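Local coordinates for VMB-1 (Vibrio alginolyticus, PDB 6JV4), which is a subclass B1 metallo-beta-lactamase that probably hydrolyses beta-lactams to substituted beta-amino acids with the help of bound zinc ions, at residues H50-P55 / I149-P154; V79-H82 / D86-G89; P92-N95 / K100-A103; S125-F130 / S136-G141. All coordinates share one frame; numbering follows the deposited sequence.

Contact 1: residues H50-P55 / I149-P154; sequences HMIDTP and IVVWLP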
loop_
_atom_site.group_PDB
_atom_site.type_symbol
_atom_site.label_atom_id
_atom_site.label_comp_id
_atom_site.label_asym_id
_atom_site.label_seq_id
_atom_site.Cartn_x
_atom_site.Cartn_y
_atom_site.Cartn_z
ATOM N N HIS A 50 10.340 -7.894 3.645
ATOM C CA HIS A 50 10.125 -6.626 2.938
ATOM C C HIS A 50 8.782 -6.065 3.354
ATOM O O HIS A 50 7.841 -6.854 3.509
ATOM C CB HIS A 50 10.173 -6.875 1.446
ATOM C CG HIS A 50 11.431 -7.524 0.982
ATOM N ND1 HIS A 50 12.484 -6.783 0.507
ATOM C CD2 HIS A 50 11.784 -8.823 0.867
ATOM C CE1 HIS A 50 13.446 -7.617 0.109
ATOM N NE2 HIS A 50 13.036 -8.855 0.309
ATOM N N MET A 51 8.709 -4.768 3.575
ATOM C CA MET A 51 7.417 -4.105 3.890
ATOM C C MET A 51 6.814 -3.507 2.632
ATOM O O MET A 51 7.549 -2.871 1.830
ATOM C CB MET A 51 7.588 -2.983 4.918
ATOM C CG MET A 51 7.991 -3.455 6.227
ATOM S SD MET A 51 7.986 -1.980 7.336
ATOM C CE MET A 51 9.050 -2.662 8.598
ATOM N N ILE A 52 5.495 -3.601 2.515
ATOM C CA ILE A 52 4.679 -2.838 1.559
ATOM C C ILE A 52 3.816 -1.906 2.416
ATOM O O ILE A 52 2.943 -2.431 3.105
ATOM C CB ILE A 52 3.868 -3.771 0.640
ATOM C CG1 ILE A 52 4.803 -4.679 -0.181
ATOM C CG2 ILE A 52 2.953 -2.938 -0.238
ATOM C CD1 ILE A 52 4.044 -5.704 -0.965
ATOM N N ASP A 53 4.173 -0.626 2.420
ATOM C CA ASP A 53 3.658 0.421 3.329
ATOM C C ASP A 53 4.225 0.178 4.740
ATOM O O ASP A 53 4.489 -0.962 5.136
ATOM C CB ASP A 53 2.143 0.570 3.289
ATOM C CG ASP A 53 1.586 1.183 2.004
ATOM O OD1 ASP A 53 2.400 1.541 1.067
ATOM O OD2 ASP A 53 0.342 1.449 2.005
ATOM N N THR A 54 4.379 1.271 5.471
ATOM C CA THR A 54 4.649 1.220 6.919
ATOM C C THR A 54 3.318 1.216 7.664
ATOM O O THR A 54 2.318 1.813 7.220
ATOM C CB THR A 54 5.595 2.360 7.329
ATOM O OG1 THR A 54 5.039 3.631 6.974
ATOM C CG2 THR A 54 6.967 2.246 6.711
ATOM N N PRO A 55 3.296 0.589 8.854
ATOM C CA PRO A 55 2.209 0.789 9.797
ATOM C C PRO A 55 1.995 2.287 10.081
ATOM O O PRO A 55 2.912 3.090 9.921
ATOM C CB PRO A 55 2.707 0.069 11.054
ATOM C CG PRO A 55 3.541 -1.037 10.477
ATOM C CD PRO A 55 4.321 -0.353 9.374
ATOM N N ILE A 149 0.663 3.663 -6.431
ATOM C CA ILE A 149 1.054 2.409 -7.128
ATOM C C ILE A 149 0.362 1.223 -6.491
ATOM O O ILE A 149 -0.073 1.273 -5.330
ATOM C CB ILE A 149 2.595 2.235 -7.075
ATOM C CG1 ILE A 149 3.148 2.335 -5.670
ATOM C CG2 ILE A 149 3.262 3.248 -7.999
ATOM C CD1 ILE A 149 4.586 1.851 -5.522
ATOM N N VAL A 150 0.309 0.118 -7.239
ATOM C CA VAL A 150 -0.134 -1.167 -6.683
ATOM C C VAL A 150 1.058 -2.125 -6.732
ATOM O O VAL A 150 2.023 -1.887 -7.486
ATOM C CB VAL A 150 -1.360 -1.707 -7.438
ATOM C CG1 VAL A 150 -2.532 -0.731 -7.356
ATOM C CG2 VAL A 150 -1.024 -2.091 -8.876
ATOM N N VAL A 151 0.938 -3.187 -5.964
ATOM C CA VAL A 151 2.033 -4.177 -5.890
ATOM C C VAL A 151 1.413 -5.546 -6.073
ATOM O O VAL A 151 0.486 -5.883 -5.336
ATOM C CB VAL A 151 2.830 -4.071 -4.593
ATOM C CG1 VAL A 151 4.028 -5.021 -4.650
ATOM C CG2 VAL A 151 3.260 -2.632 -4.331
ATOM N N TRP A 152 1.922 -6.289 -7.047
ATOM C CA TRP A 152 1.457 -7.642 -7.399
ATOM C C TRP A 152 2.396 -8.707 -6.886
ATOM O O TRP A 152 3.581 -8.542 -7.061
ATOM C CB TRP A 152 1.366 -7.732 -8.919
ATOM C CG TRP A 152 0.982 -9.064 -9.498
ATOM C CD1 TRP A 152 1.723 -9.736 -10.426
ATOM C CD2 TRP A 152 -0.241 -9.813 -9.347
ATOM N NE1 TRP A 152 1.063 -10.864 -10.844
ATOM C CE2 TRP A 152 -0.138 -10.949 -10.183
ATOM C CE3 TRP A 152 -1.418 -9.657 -8.599
ATOM C CZ2 TRP A 152 -1.189 -11.854 -10.342
ATOM C CZ3 TRP A 152 -2.428 -10.582 -8.708
ATOM C CH2 TRP A 152 -2.328 -11.677 -9.582
ATOM N N LEU A 153 1.854 -9.737 -6.242
ATOM C CA LEU A 153 2.641 -10.872 -5.717
ATOM C C LEU A 153 2.249 -12.064 -6.586
ATOM O O LEU A 153 1.217 -12.677 -6.355
ATOM C CB LEU A 153 2.294 -11.093 -4.248
ATOM C CG LEU A 153 2.445 -9.883 -3.334
ATOM C CD1 LEU A 153 2.177 -10.259 -1.868
ATOM C CD2 LEU A 153 3.774 -9.221 -3.487
ATOM N N PRO A 154 3.003 -12.329 -7.677
ATOM C CA PRO A 154 2.578 -13.291 -8.678
ATOM C C PRO A 154 2.467 -14.713 -8.118
ATOM O O PRO A 154 1.630 -15.480 -8.631
ATOM C CB PRO A 154 3.681 -13.155 -9.761
ATOM C CG PRO A 154 4.881 -12.598 -9.049
ATOM C CD PRO A 154 4.217 -11.607 -8.099
#
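Ile52 and Val151 meet through methyl groups: Ile52 CD1 lies 3.7 Å from Val151 CG1, and a second, looser approach runs between the two CG2 atoms, Ile52 CG2 and Val151 CG2, at 4.1 Å. Leu153, two residues further along the strand and pointing to the same side, adds its CD2 branch 4.3 Å from the same Ile52 CD1. The isoleucine chain is extended at its second torsion (chi2 173°), which carries CD1 well out from strand 48-52 and sets it against Val151 CG1, with Leu153 CD2 at its flank. The backbones stay well apart, with Ile52 CA and Val151 CA 8.0 Å from each other, so the sheets are joined here by side chains alone.

Further out, each backbone is held within its own sheet. Backbone hydrogen bonds tie Ile52 to Leu41 and Met51 to Ser77 and Val79, and the side chains of Val79 and Phe160 also pack on Ile52. On strand 150-153, backbone hydrogen bonds join Trp152 to Ser136 and Val150 to Phe138; the CB atoms of Val150 and Trp152 point away from the isoleucine, and both side chains touch Leu159. The contact thus joins the two mixed sheets of the alpha-beta/beta-alpha sandwich of this superfamily. With no hydrogen bond across it, and all three touching residues buried, its chemistry implies that the facing sheets meet here by apolar burial and close methyl packing.

Contact 2: residues V79-H82 / D86-G89; sequences VVTH and DASG. With ZN (zinc ion), chain E; ZN (zinc ion), chain F.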
loop_
_atom_site.group_PDB
_atom_site.type_symbol
_atom_site.label_atom_id
_atom_site.label_comp_id
_atom_site.label_asym_id
_atom_site.label_seq_id
_atom_site.Cartn_x
_atom_site.Cartn_y
_atom_site.Cartn_z
ATOM N N VAL A 79 8.695 -0.700 0.327
ATOM C CA VAL A 79 8.158 0.151 -0.751
ATOM C C VAL A 79 6.929 0.864 -0.194
ATOM O O VAL A 79 6.158 0.256 0.593
ATOM C CB VAL A 79 7.812 -0.632 -2.030
ATOM C CG1 VAL A 79 6.737 -1.690 -1.801
ATOM C CG2 VAL A 79 7.415 0.298 -3.166
ATOM N N VAL A 80 6.786 2.139 -0.504
ATOM C CA VAL A 80 5.615 2.934 -0.044
ATOM C C VAL A 80 4.737 3.214 -1.253
ATOM O O VAL A 80 5.284 3.503 -2.343
ATOM C CB VAL A 80 6.029 4.222 0.698
ATOM C CG1 VAL A 80 6.936 3.892 1.872
ATOM C CG2 VAL A 80 6.656 5.247 -0.195
ATOM N N THR A 81 3.434 3.049 -1.104
ATOM C CA THR A 81 2.533 2.999 -2.275
ATOM C C THR A 81 1.921 4.357 -2.562
ATOM O O THR A 81 1.298 4.461 -3.649
ATOM C CB THR A 81 1.544 1.845 -2.170
ATOM O OG1 THR A 81 0.720 1.989 -1.018
ATOM C CG2 THR A 81 2.295 0.525 -2.187
ATOM N N HIS A 82 1.999 5.316 -1.641
ATOM C CA HIS A 82 1.701 6.724 -1.983
ATOM C C HIS A 82 2.239 7.645 -0.903
ATOM O O HIS A 82 2.803 7.137 0.050
ATOM C CB HIS A 82 0.244 6.996 -2.303
ATOM C CG HIS A 82 -0.720 6.988 -1.183
ATOM N ND1 HIS A 82 -1.087 5.832 -0.559
ATOM C CD2 HIS A 82 -1.469 7.981 -0.638
ATOM C CE1 HIS A 82 -2.037 6.101 0.335
ATOM N NE2 HIS A 82 -2.244 7.429 0.340
ATOM N N ASP A 86 -0.353 7.270 5.949
ATOM C CA ASP A 86 -0.730 5.851 6.173
ATOM C C ASP A 86 0.134 4.877 5.350
ATOM O O ASP A 86 0.150 3.665 5.649
ATOM C CB ASP A 86 -2.222 5.606 5.933
ATOM C CG ASP A 86 -2.743 5.935 4.565
ATOM O OD1 ASP A 86 -2.082 6.710 3.811
ATOM O OD2 ASP A 86 -3.854 5.444 4.260
ATOM N N ALA A 87 0.749 5.348 4.257
ATOM C CA ALA A 87 1.585 4.498 3.400
ATOM C C ALA A 87 3.058 4.744 3.699
ATOM O O ALA A 87 3.799 3.763 3.653
ATOM C CB ALA A 87 1.256 4.737 1.954
ATOM N N SER A 88 3.474 6.000 3.919
ATOM C CA SER A 88 4.894 6.415 3.848
ATOM C C SER A 88 5.373 6.999 5.182
ATOM O O SER A 88 6.482 7.526 5.230
ATOM C CB SER A 88 5.106 7.405 2.734
ATOM O OG SER A 88 4.502 8.609 3.102
ATOM N N GLY A 89 4.554 6.911 6.235
ATOM C CA GLY A 89 4.809 7.664 7.476
ATOM C C GLY A 89 6.154 7.375 8.114
ATOM O O GLY A 89 6.734 8.296 8.719
HETATM ZN ZN ZN E . -3.963 8.500 0.983
HETATM ZN ZN ZN F . -5.468 5.855 3.027
#
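His82 and Asp86 come together within the HXHXD zinc-binding motif of the metallo-beta-lactamase superfamily, as in subclass B1, where the chain leaves strand 74-79 and enters the short helix 85-88. Metal bonds are the strongest interactions, and they go to different ions. His82 NE2 binds one zinc at 2.1 Å, in a site it shares with His84 and His144, while Asp86 OD2 binds the other, also at 2.1 Å, together with Cys163 and His205. The histidine ring and the carboxylate stand nearly perpendicular (88°), and Asp86 OD1 approaches obliquely, 3.5 Å from His82 NE2.

No hydrogen bond crosses between the segments; Thr81 OG1 is bonded to Asp53 OD1, and Ser88 OG to His84 O within the loop that joins them.

Van der Waals contacts link the rest. Val80 directs its CB toward the helix, with Val80 CG1 3.6 Å from Ala87 O and its CB against that of Ser88. His82 CG stands between its backbone N and carbonyl carbon (chi1 73°), which with chi2 at -72° brings ND1 round to the side of the Ala87 methyl. Ala87 CB rests 3.6 Å from His82 ND1 and 3.4 Å from His82 O, touching both the ring and the carbonyl of the residue.

Contact 3: residues P92-N95 / K100-A103; sequences PLLN and KTYA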
loop_
_atom_site.group_PDB
_atom_site.type_symbol
_atom_site.label_atom_id
_atom_site.label_comp_id
_atom_site.label_asym_id
_atom_site.label_seq_id
_atom_site.Cartn_x
_atom_site.Cartn_y
_atom_site.Cartn_z
ATOM N N PRO A 92 11.463 8.080 7.512
ATOM C CA PRO A 92 12.607 8.565 8.268
ATOM C C PRO A 92 13.182 7.474 9.166
ATOM O O PRO A 92 14.411 7.296 9.166
ATOM C CB PRO A 92 12.041 9.762 9.047
ATOM C CG PRO A 92 10.898 10.245 8.168
ATOM C CD PRO A 92 10.292 8.960 7.649
ATOM N N LEU A 93 12.332 6.765 9.906
ATOM C CA LEU A 93 12.777 5.664 10.786
ATOM C C LEU A 93 13.510 4.626 9.949
ATOM O O LEU A 93 14.585 4.173 10.382
ATOM C CB LEU A 93 11.591 5.034 11.516
ATOM C CG LEU A 93 11.946 3.807 12.339
ATOM C CD1 LEU A 93 12.914 4.184 13.485
ATOM C CD2 LEU A 93 10.712 3.131 12.866
ATOM N N LEU A 94 12.932 4.192 8.815
ATOM C CA LEU A 94 13.592 3.108 8.048
ATOM C C LEU A 94 14.926 3.615 7.501
ATOM O O LEU A 94 15.934 2.847 7.546
ATOM C CB LEU A 94 12.670 2.632 6.923
ATOM C CG LEU A 94 11.352 2.008 7.359
ATOM C CD1 LEU A 94 10.514 1.594 6.155
ATOM C CD2 LEU A 94 11.527 0.823 8.262
ATOM N N ASN A 95 14.973 4.854 7.047
ATOM C CA ASN A 95 16.219 5.432 6.481
ATOM C C ASN A 95 17.271 5.492 7.608
ATOM O O ASN A 95 18.434 5.100 7.354
ATOM C CB ASN A 95 15.950 6.774 5.820
ATOM C CG ASN A 95 15.314 6.666 4.440
ATOM O OD1 ASN A 95 15.167 5.559 3.879
ATOM N ND2 ASN A 95 14.871 7.814 3.937
ATOM N N LYS A 100 16.468 -0.056 3.141
ATOM C CA LYS A 100 16.249 0.653 1.860
ATOM C C LYS A 100 14.746 0.945 1.731
ATOM O O LYS A 100 13.941 0.081 2.093
ATOM C CB LYS A 100 16.677 -0.149 0.632
ATOM C CG LYS A 100 18.151 -0.541 0.583
ATOM C CD LYS A 100 18.629 -0.933 -0.807
ATOM C CE LYS A 100 20.148 -1.017 -0.878
ATOM N NZ LYS A 100 20.668 -0.189 -1.990
ATOM N N THR A 101 14.432 2.158 1.342
ATOM C CA THR A 101 13.047 2.587 1.068
ATOM C C THR A 101 12.921 2.877 -0.405
ATOM O O THR A 101 13.751 3.597 -0.979
ATOM C CB THR A 101 12.636 3.756 1.957
ATOM O OG1 THR A 101 13.578 4.824 1.805
ATOM C CG2 THR A 101 12.523 3.370 3.411
ATOM N N TYR A 102 11.834 2.406 -0.995
ATOM C CA TYR A 102 11.585 2.605 -2.428
ATOM C C TYR A 102 10.305 3.399 -2.620
ATOM O O TYR A 102 9.334 3.129 -1.926
ATOM C CB TYR A 102 11.384 1.270 -3.128
ATOM C CG TYR A 102 12.661 0.496 -3.336
ATOM C CD1 TYR A 102 13.358 0.597 -4.531
ATOM C CD2 TYR A 102 13.206 -0.230 -2.313
ATOM C CE1 TYR A 102 14.557 -0.077 -4.714
ATOM C CE2 TYR A 102 14.401 -0.917 -2.478
ATOM C CZ TYR A 102 15.059 -0.854 -3.693
ATOM O OH TYR A 102 16.210 -1.560 -3.831
ATOM N N ALA A 103 10.356 4.380 -3.503
ATOM C CA ALA A 103 9.183 5.193 -3.873
ATOM C C ALA A 103 9.367 5.598 -5.313
ATOM O O ALA A 103 10.537 5.764 -5.743
ATOM C CB ALA A 103 9.016 6.395 -2.969
#
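Thr101 OG1 is held by two partners: it donates a 2.7 Å hydrogen bond to Asn95 OD1 and is itself hydrogen-bonded by the backbone N of Ser120. The donor meets the amide oxygen in the carbonyl plane on a lone pair, with a C=O to donor angle of 131°, the geometry expected of a well-directed bond. The other end of the amide is held too, since Asn95 ND2 is bonded to Glu117 OE2; together these bonds should fix the rotation of the Asn95 side chain and tell its oxygen from its nitrogen.

The threonine methyl makes the apolar half of the contact. With OG1 set between the backbone N and carbonyl carbon (chi1 55°), CG2 is left to face the helix, where it lies 3.6 Å from Leu94 CB and 3.8 Å from Leu94 CD1. The same methyl comes 3.5 Å from Asn95 OD1. Leu94 also packs on Ala78 and on Ile65, so helix 91-96 rests on the sheet and on helix 58-70 at once.

Strands 74-79 and 100-104 are parallel neighbours joined through helices 85-88 and 91-96, and this packing of a connecting helix on the strand that follows it is typical of a beta-alpha-beta crossover.

Contact 4: residues S125-F130 / S136-G141; sequences SNTFEF and SVFYPG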
loop_
_atom_site.group_PDB
_atom_site.type_symbol
_atom_site.label_atom_id
_atom_site.label_comp_id
_atom_site.label_asym_id
_atom_site.label_seq_id
_atom_site.Cartn_x
_atom_site.Cartn_y
_atom_site.Cartn_z
ATOM N N SER A 125 10.377 3.925 -13.351
ATOM C CA SER A 125 9.632 3.263 -14.438
ATOM C C SER A 125 8.224 2.916 -13.973
ATOM O O SER A 125 7.961 2.904 -12.760
ATOM C CB SER A 125 10.372 2.030 -14.945
ATOM O OG SER A 125 10.750 1.246 -13.842
ATOM N N ASN A 126 7.348 2.676 -14.925
ATOM C CA ASN A 126 5.938 2.327 -14.616
ATOM C C ASN A 126 5.815 0.918 -14.046
ATOM O O ASN A 126 4.821 0.676 -13.366
ATOM C CB ASN A 126 5.036 2.455 -15.830
ATOM C CG ASN A 126 4.938 3.886 -16.285
ATOM O OD1 ASN A 126 4.846 4.790 -15.441
ATOM N ND2 ASN A 126 4.856 4.060 -17.597
ATOM N N THR A 127 6.753 0.015 -14.359
ATOM C CA THR A 127 6.780 -1.347 -13.794
ATOM C C THR A 127 8.149 -1.514 -13.161
ATOM O O THR A 127 9.129 -0.917 -13.659
ATOM C CB THR A 127 6.490 -2.415 -14.850
ATOM O OG1 THR A 127 7.511 -2.326 -15.851
ATOM C CG2 THR A 127 5.137 -2.247 -15.472
ATOM N N PHE A 128 8.224 -2.204 -12.049
ATOM C CA PHE A 128 9.483 -2.320 -11.281
ATOM C C PHE A 128 9.435 -3.622 -10.486
ATOM O O PHE A 128 8.448 -3.899 -9.757
ATOM C CB PHE A 128 9.705 -1.099 -10.378
ATOM C CG PHE A 128 10.948 -1.182 -9.533
ATOM C CD1 PHE A 128 12.179 -0.856 -10.083
ATOM C CD2 PHE A 128 10.925 -1.564 -8.205
ATOM C CE1 PHE A 128 13.348 -0.933 -9.332
ATOM C CE2 PHE A 128 12.093 -1.595 -7.443
ATOM C CZ PHE A 128 13.310 -1.338 -8.028
ATOM N N GLU A 129 10.507 -4.410 -10.593
ATOM C CA GLU A 129 10.649 -5.636 -9.790
ATOM C C GLU A 129 11.167 -5.263 -8.418
ATOM O O GLU A 129 12.375 -5.001 -8.242
ATOM C CB GLU A 129 11.554 -6.655 -10.498
ATOM C CG GLU A 129 10.860 -7.396 -11.604
ATOM C CD GLU A 129 9.761 -8.338 -11.123
ATOM O OE1 GLU A 129 10.066 -9.499 -10.644
ATOM O OE2 GLU A 129 8.606 -7.916 -11.229
ATOM N N PHE A 130 10.267 -5.112 -7.457
ATOM C CA PHE A 130 10.649 -4.737 -6.076
ATOM C C PHE A 130 11.361 -5.920 -5.378
ATOM O O PHE A 130 12.333 -5.721 -4.627
ATOM C CB PHE A 130 9.401 -4.252 -5.344
ATOM C CG PHE A 130 9.602 -4.103 -3.866
ATOM C CD1 PHE A 130 10.574 -3.231 -3.381
ATOM C CD2 PHE A 130 8.733 -4.699 -2.966
ATOM C CE1 PHE A 130 10.754 -3.082 -2.015
ATOM C CE2 PHE A 130 8.903 -4.528 -1.608
ATOM C CZ PHE A 130 9.904 -3.709 -1.128
ATOM N N SER A 136 6.015 -7.179 -7.796
ATOM C CA SER A 136 6.084 -6.281 -8.962
ATOM C C SER A 136 5.280 -5.016 -8.686
ATOM O O SER A 136 4.092 -5.148 -8.390
ATOM C CB SER A 136 5.532 -6.963 -10.200
ATOM O OG SER A 136 6.218 -8.204 -10.372
ATOM N N VAL A 137 5.915 -3.875 -8.813
ATOM C CA VAL A 137 5.227 -2.551 -8.728
ATOM C C VAL A 137 4.636 -2.195 -10.073
ATOM O O VAL A 137 5.278 -2.403 -11.144
ATOM C CB VAL A 137 6.221 -1.478 -8.275
ATOM C CG1 VAL A 137 5.667 -0.077 -8.482
ATOM C CG2 VAL A 137 6.612 -1.704 -6.832
ATOM N N PHE A 138 3.410 -1.704 -10.069
ATOM C CA PHE A 138 2.766 -1.191 -11.284
ATOM C C PHE A 138 2.161 0.173 -10.979
ATOM O O PHE A 138 1.408 0.286 -10.019
ATOM C CB PHE A 138 1.680 -2.119 -11.807
ATOM C CG PHE A 138 0.936 -1.601 -13.007
ATOM C CD1 PHE A 138 1.579 -1.361 -14.212
ATOM C CD2 PHE A 138 -0.426 -1.397 -12.976
ATOM C CE1 PHE A 138 0.881 -0.917 -15.328
ATOM C CE2 PHE A 138 -1.134 -1.007 -14.095
ATOM C CZ PHE A 138 -0.481 -0.742 -15.285
ATOM N N TYR A 139 2.509 1.179 -11.774
ATOM C CA TYR A 139 1.851 2.503 -11.703
ATOM C C TYR A 139 0.717 2.557 -12.720
ATOM O O TYR A 139 0.985 2.621 -13.942
ATOM C CB TYR A 139 2.832 3.627 -12.027
ATOM C CG TYR A 139 2.158 4.971 -11.984
ATOM C CD1 TYR A 139 1.509 5.437 -10.855
ATOM C CD2 TYR A 139 2.164 5.789 -13.106
ATOM C CE1 TYR A 139 0.900 6.684 -10.826
ATOM C CE2 TYR A 139 1.522 7.012 -13.106
ATOM C CZ TYR A 139 0.877 7.476 -11.968
ATOM O OH TYR A 139 0.235 8.700 -12.029
ATOM N N PRO A 140 -0.559 2.608 -12.271
ATOM C CA PRO A 140 -1.702 2.559 -13.199
ATOM C C PRO A 140 -2.155 3.931 -13.720
ATOM O O PRO A 140 -3.011 4.018 -14.576
ATOM C CB PRO A 140 -2.753 1.916 -12.278
ATOM C CG PRO A 140 -2.497 2.559 -10.957
ATOM C CD PRO A 140 -0.993 2.534 -10.866
ATOM N N GLY A 141 -1.610 5.000 -13.136
ATOM C CA GLY A 141 -2.108 6.355 -13.324
ATOM C C GLY A 141 -2.735 6.904 -12.055
ATOM O O GLY A 141 -2.845 6.185 -11.043
#
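Phe128 and Val137 form the hydrogen-bonded pair of an antiparallel beta hairpin whose strand axes, 127-129 and 136-138, come within 4.6 Å at closest, their directions 164° from each other. Two backbone bonds link this pair, Phe128 N to Val137 O at 3.1 Å and Val137 N to Phe128 O at 2.7 Å; at the end away from the turn, a nearly straight bond runs from Tyr139 N to Asn126 O (N-H...O angle 168°). Thr127-Phe138 and Glu129-Ser136 are the flanking non-hydrogen-bonded pairs.

On the face bearing those two pairs, Ser136 OG donates a 2.6 Å bond to Glu129 OE2, on the syn lone pair. The glutamate reaches it by folding back at its second torsion (chi2 -68°); its OE1 takes the N-H of Gly133 in the hairpin turn, so both carboxylate oxygens are held. Beside it, Thr127 CG2 sits 3.9 Å from Phe138 CD1, at the edge of a ring that also makes a cation-pi contact with Arg194.

On the face of Phe128 and Val137, Phe128 CB and Val137 CB are 4.1 Å apart; past the corner at Phe130, Phe130 CB also reaches Val137 CG2 (4.1 Å), and Phe130 touches Ser77 and Val79 of the other sheet. Where the hairpin opens, the hydroxyl of Tyr139 is hydrogen-bonded to Glu146 O, and Asn126 OD1 comes to the edge of the tyrosine ring, 3.7 Å from CD2 of Tyr139.

Contacts 1 and 2 are wholly buried near the centre of the chain, contact 3 lies further out, and contact 4 reaches the surface along an edge strand. Contacts 1 and 4 share the five-stranded sheet, in which strands 135-138 and 150-153 are neighbours: Trp152 N bonds to Ser136 O. Contacts 1 and 3 both reach the seven-stranded sheet, and contact 2 follows from one of its strands, with Val80 N bonded to Tyr102 O. Chemistry changes with place: methyl groups alone between the sheets, metal bonds at the strand end, a threonine-asparagine bond beneath the peripheral helix, and a backbone ladder with a serine-carboxylate bond in the partly exposed hairpin.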